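Local coordinates for protein GH127 beta-L-arabinofuranoside (Geobacillus stearothermophilus, PDB 4QK0) that probably hydrolyses beta-L-arabinofuranosidic linkages, acting as a GH127 glycoside hydrolase that releases L-arabinose from its substrates, at residues G190-E195 / L270-A275. Sequence-based numbering, arbitrary orientation.
Sequences GHQEIE and LYMYTA
In the (alpha/alpha)6-barrel catalytic domain of this GH127 enzyme, the turn leading into helix 194-205 packs against the first half of helix 266-283. Tyr-271 is the central side chain. Its ring edge faces the carbonyl of Gln-192, with CD2 3.2 Å from Gln-192 O and the oxygen in the ring plane. Glu-193 runs alongside it, pointing the same way, its carboxylate plane turned 59° from the ring, and Glu-193 OE1 approaches Tyr-271 CE2 obliquely at 3.6 Å. His-191 crosses the tyrosine obliquely: the ring planes meet at 49°, and His-191 CE1 comes 3.9 Å from Tyr-271 CD2. The bond from His-191 ND1, almost in its own ring plane, to a lone pair of Gln-192 O at 2.8 Å helps set the rotation of the imidazole, which also meets the ring of Tyr-142. An alanine in place of His-191 would remove this donor and the ring against Tyr-271, and would probably loosen the turn at the Gln-192 carbonyl. Gln-192 lies side by side with the selenomethionine Met-272; its chain bends at chi2 (90°), Gln-192 NE2 comes 3.6 Å from Met-272 SE, and that amide nitrogen is hydrogen-bonded to Gln-251. The CB atoms of Glu-195 and Ala-275 touch at 3.5 Å, where the two helices come close, while helix 208-220 packs on Glu-195 and Met-272. Glu-193, the N-cap residue, donates from its backbone N to Glu-195 OE1 at 2.9 Å, nearly along the C-O axis. Glu-195 OE1 also accepts from a water O 2.7 Å away, which bridges to helix 266-283 by donating to Tyr-271 O.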
ATOM      1  N   GLY A 190      26.873  -6.593   5.700  1.00 25.35           N
ATOM      2  CA  GLY A 190      25.628  -5.998   5.224  1.00 24.12           C
ATOM      3  C   GLY A 190      24.541  -6.105   6.239  1.00 20.56           C
ATOM      4  O   GLY A 190      23.606  -5.304   6.259  1.00 21.89           O
ATOM      5  N   HIS A 191      24.695  -7.048   7.156  1.00 19.94           N
ATOM      6  CA  HIS A 191      23.790  -7.126   8.269  1.00 19.15           C
ATOM      7  C   HIS A 191      24.538  -7.031   9.584  1.00 22.35           C
ATOM      8  O   HIS A 191      25.157  -7.997  10.032  1.00 21.84           O
ATOM      9  CB  HIS A 191      22.983  -8.422   8.228  1.00 19.22           C
ATOM     10  CG  HIS A 191      21.740  -8.383   9.045  1.00 20.59           C
ATOM     11  ND1 HIS A 191      21.697  -7.863  10.319  1.00 20.81           N
ATOM     12  CD2 HIS A 191      20.474  -8.813   8.772  1.00 21.17           C
ATOM     13  CE1 HIS A 191      20.465  -7.972  10.801  1.00 21.08           C
ATOM     14  NE2 HIS A 191      19.704  -8.526   9.869  1.00 20.94           N
ATOM     15  N   GLN A 192      24.357  -5.884  10.248  1.00 21.39           N
ATOM     16  CA  GLN A 192      24.943  -5.630  11.498  1.00 22.00           C
ATOM     17  C   GLN A 192      24.496  -6.645  12.516  1.00 21.49           C
ATOM     18  O   GLN A 192      23.380  -7.178  12.449  1.00 23.99           O
ATOM     19  CB  GLN A 192      24.631  -4.210  11.965  1.00 22.00           C
ATOM     20  CG  GLN A 192      24.975  -3.137  10.967  1.00 22.31           C
ATOM     21  CD  GLN A 192      23.829  -2.787  10.009  1.00 24.32           C
ATOM     22  OE1 GLN A 192      23.209  -3.668   9.433  1.00 23.37           O
ATOM     23  NE2 GLN A 192      23.537  -1.487   9.858  1.00 25.55           N
ATOM     24  N   GLU A 193      25.403  -6.937  13.446  1.00 19.86           N
ATOM     25  CA  GLU A 193      25.227  -7.924  14.504  1.00 21.04           C
ATOM     26  C   GLU A 193      26.593  -8.209  15.167  1.00 20.81           C
ATOM     27  O   GLU A 193      26.654  -8.353  16.372  1.00 21.40           O
ATOM     28  CB  GLU A 193      24.596  -9.259  14.012  1.00 20.73           C
ATOM     29  CG  GLU A 193      24.871 -10.492  14.851  1.00 21.46           C
ATOM     30  CD  GLU A 193      24.193 -10.478  16.206  1.00 24.36           C
ATOM     31  OE1 GLU A 193      23.304  -9.642  16.455  1.00 22.84           O
ATOM     32  OE2 GLU A 193      24.535 -11.340  17.044  1.00 28.66           O
ATOM     33  N   ILE A 194      27.630  -8.348  14.379  1.00 22.65           N
ATOM     34  CA  ILE A 194      28.970  -8.680  14.920  1.00 26.24           C
ATOM     35  C   ILE A 194      29.421  -7.608  15.915  1.00 26.60           C
ATOM     36  O   ILE A 194      30.035  -7.924  16.946  1.00 28.40           O
ATOM     37  CB  ILE A 194      30.011  -8.868  13.799  1.00 27.73           C
ATOM     38  CG1 ILE A 194      31.329  -9.452  14.334  1.00 28.19           C
ATOM     39  CG2 ILE A 194      30.325  -7.571  13.092  1.00 28.98           C
ATOM     40  CD1 ILE A 194      31.200 -10.813  14.930  1.00 27.09           C
ATOM     41  N   GLU A 195      28.987  -6.372  15.684  1.00 26.18           N
ATOM     42  CA  GLU A 195      29.410  -5.262  16.526  1.00 24.80           C
ATOM     43  C   GLU A 195      28.858  -5.397  17.951  1.00 25.31           C
ATOM     44  O   GLU A 195      29.639  -5.351  18.932  1.00 22.93           O
ATOM     45  CB  GLU A 195      29.056  -3.941  15.906  1.00 24.72           C
ATOM     46  CG  GLU A 195      29.551  -3.805  14.491  1.00 25.79           C
ATOM     47  CD  GLU A 195      28.544  -4.276  13.412  1.00 26.23           C
ATOM     48  OE1 GLU A 195      27.550  -4.954  13.772  1.00 21.15           O
ATOM     49  OE2 GLU A 195      28.758  -3.916  12.219  1.00 24.60           O
ATOM     50  N   LEU A 270      18.577  -1.310  14.094  1.00 21.11           N
ATOM     51  CA  LEU A 270      18.501  -1.332  15.525  1.00 23.18           C
ATOM     52  C   LEU A 270      19.659  -2.159  16.137  1.00 23.00           C
ATOM     53  O   LEU A 270      20.109  -1.826  17.210  1.00 21.27           O
ATOM     54  CB  LEU A 270      17.173  -1.874  15.981  1.00 24.57           C
ATOM     55  CG  LEU A 270      15.939  -1.028  15.628  1.00 28.40           C
ATOM     56  CD1 LEU A 270      14.711  -1.762  16.056  1.00 30.55           C
ATOM     57  CD2 LEU A 270      15.911   0.314  16.253  1.00 29.43           C
ATOM     58  N   TYR A 271      20.123  -3.191  15.444  1.00 20.34           N
ATOM     59  CA  TYR A 271      21.316  -3.888  15.873  1.00 23.05           C
ATOM     60  C   TYR A 271      22.543  -2.957  15.834  1.00 23.54           C
ATOM     61  O   TYR A 271      23.403  -3.003  16.706  1.00 23.30           O
ATOM     62  CB  TYR A 271      21.589  -5.115  15.008  1.00 20.74           C
ATOM     63  CG  TYR A 271      20.778  -6.337  15.282  1.00 20.56           C
ATOM     64  CD1 TYR A 271      19.748  -6.353  16.210  1.00 21.64           C
ATOM     65  CD2 TYR A 271      21.060  -7.536  14.602  1.00 21.82           C
ATOM     66  CE1 TYR A 271      18.987  -7.516  16.453  1.00 21.87           C
ATOM     67  CE2 TYR A 271      20.283  -8.682  14.824  1.00 20.66           C
ATOM     68  CZ  TYR A 271      19.250  -8.666  15.741  1.00 20.71           C
ATOM     69  OH  TYR A 271      18.491  -9.806  15.982  1.00 19.19           O
HETATM   70  N   MSE A 272      22.605  -2.113  14.825  1.00 24.43           N
HETATM   71  CA  MSE A 272      23.682  -1.161  14.704  1.00 25.04           C
HETATM   72  C   MSE A 272      23.598  -0.168  15.827  1.00 26.40           C
HETATM   73  O   MSE A 272      24.600   0.104  16.490  1.00 27.06           O
HETATM   74  CB  MSE A 272      23.696  -0.418  13.390  1.00 25.31           C
HETATM   75  CG  MSE A 272      24.960   0.441  13.198  1.00 25.66           C
HETATM   76 SE   MSE A 272      24.902   1.384  11.488  1.00 25.45          SE
HETATM   77  CE  MSE A 272      23.426   2.554  12.019  1.00 22.51           C
ATOM     78  N   TYR A 273      22.416   0.345  16.097  1.00 23.78           N
ATOM     79  CA  TYR A 273      22.284   1.312  17.161  1.00 22.43           C
ATOM     80  C   TYR A 273      22.632   0.708  18.475  1.00 22.15           C
ATOM     81  O   TYR A 273      23.113   1.399  19.391  1.00 21.97           O
ATOM     82  CB  TYR A 273      20.889   1.921  17.234  1.00 22.78           C
ATOM     83  CG  TYR A 273      20.354   2.511  15.906  1.00 23.67           C
ATOM     84  CD1 TYR A 273      21.189   2.984  14.919  1.00 22.59           C
ATOM     85  CD2 TYR A 273      18.982   2.570  15.682  1.00 25.27           C
ATOM     86  CE1 TYR A 273      20.684   3.523  13.744  1.00 23.60           C
ATOM     87  CE2 TYR A 273      18.474   3.115  14.506  1.00 24.60           C
ATOM     88  CZ  TYR A 273      19.324   3.571  13.540  1.00 23.18           C
ATOM     89  OH  TYR A 273      18.777   4.092  12.397  1.00 22.34           O
ATOM     90  N   THR A 274      22.287  -0.549  18.645  1.00 22.44           N
ATOM     91  CA  THR A 274      22.516  -1.197  19.915  1.00 21.79           C
ATOM     92  C   THR A 274      24.081  -1.245  20.166  1.00 22.76           C
ATOM     93  O   THR A 274      24.537  -0.928  21.238  1.00 24.78           O
ATOM     94  CB  THR A 274      21.939  -2.589  19.890  1.00 22.87           C
ATOM     95  OG1 THR A 274      20.502  -2.540  19.848  1.00 19.88           O
ATOM     96  CG2 THR A 274      22.375  -3.412  21.114  1.00 21.00           C
ATOM     97  N   ALA A 275      24.846  -1.566  19.135  1.00 21.16           N
ATOM     98  CA  ALA A 275      26.284  -1.547  19.195  1.00 23.19           C
ATOM     99  C   ALA A 275      26.827  -0.110  19.462  1.00 26.37           C
ATOM    100  O   ALA A 275      27.686   0.089  20.313  1.00 24.27           O
ATOM    101  CB  ALA A 275      26.899  -2.128  17.955  1.00 20.89           C
TER
HETATM  102  O   HOH W   1      25.755  -4.928  15.779  1.00 26.27           O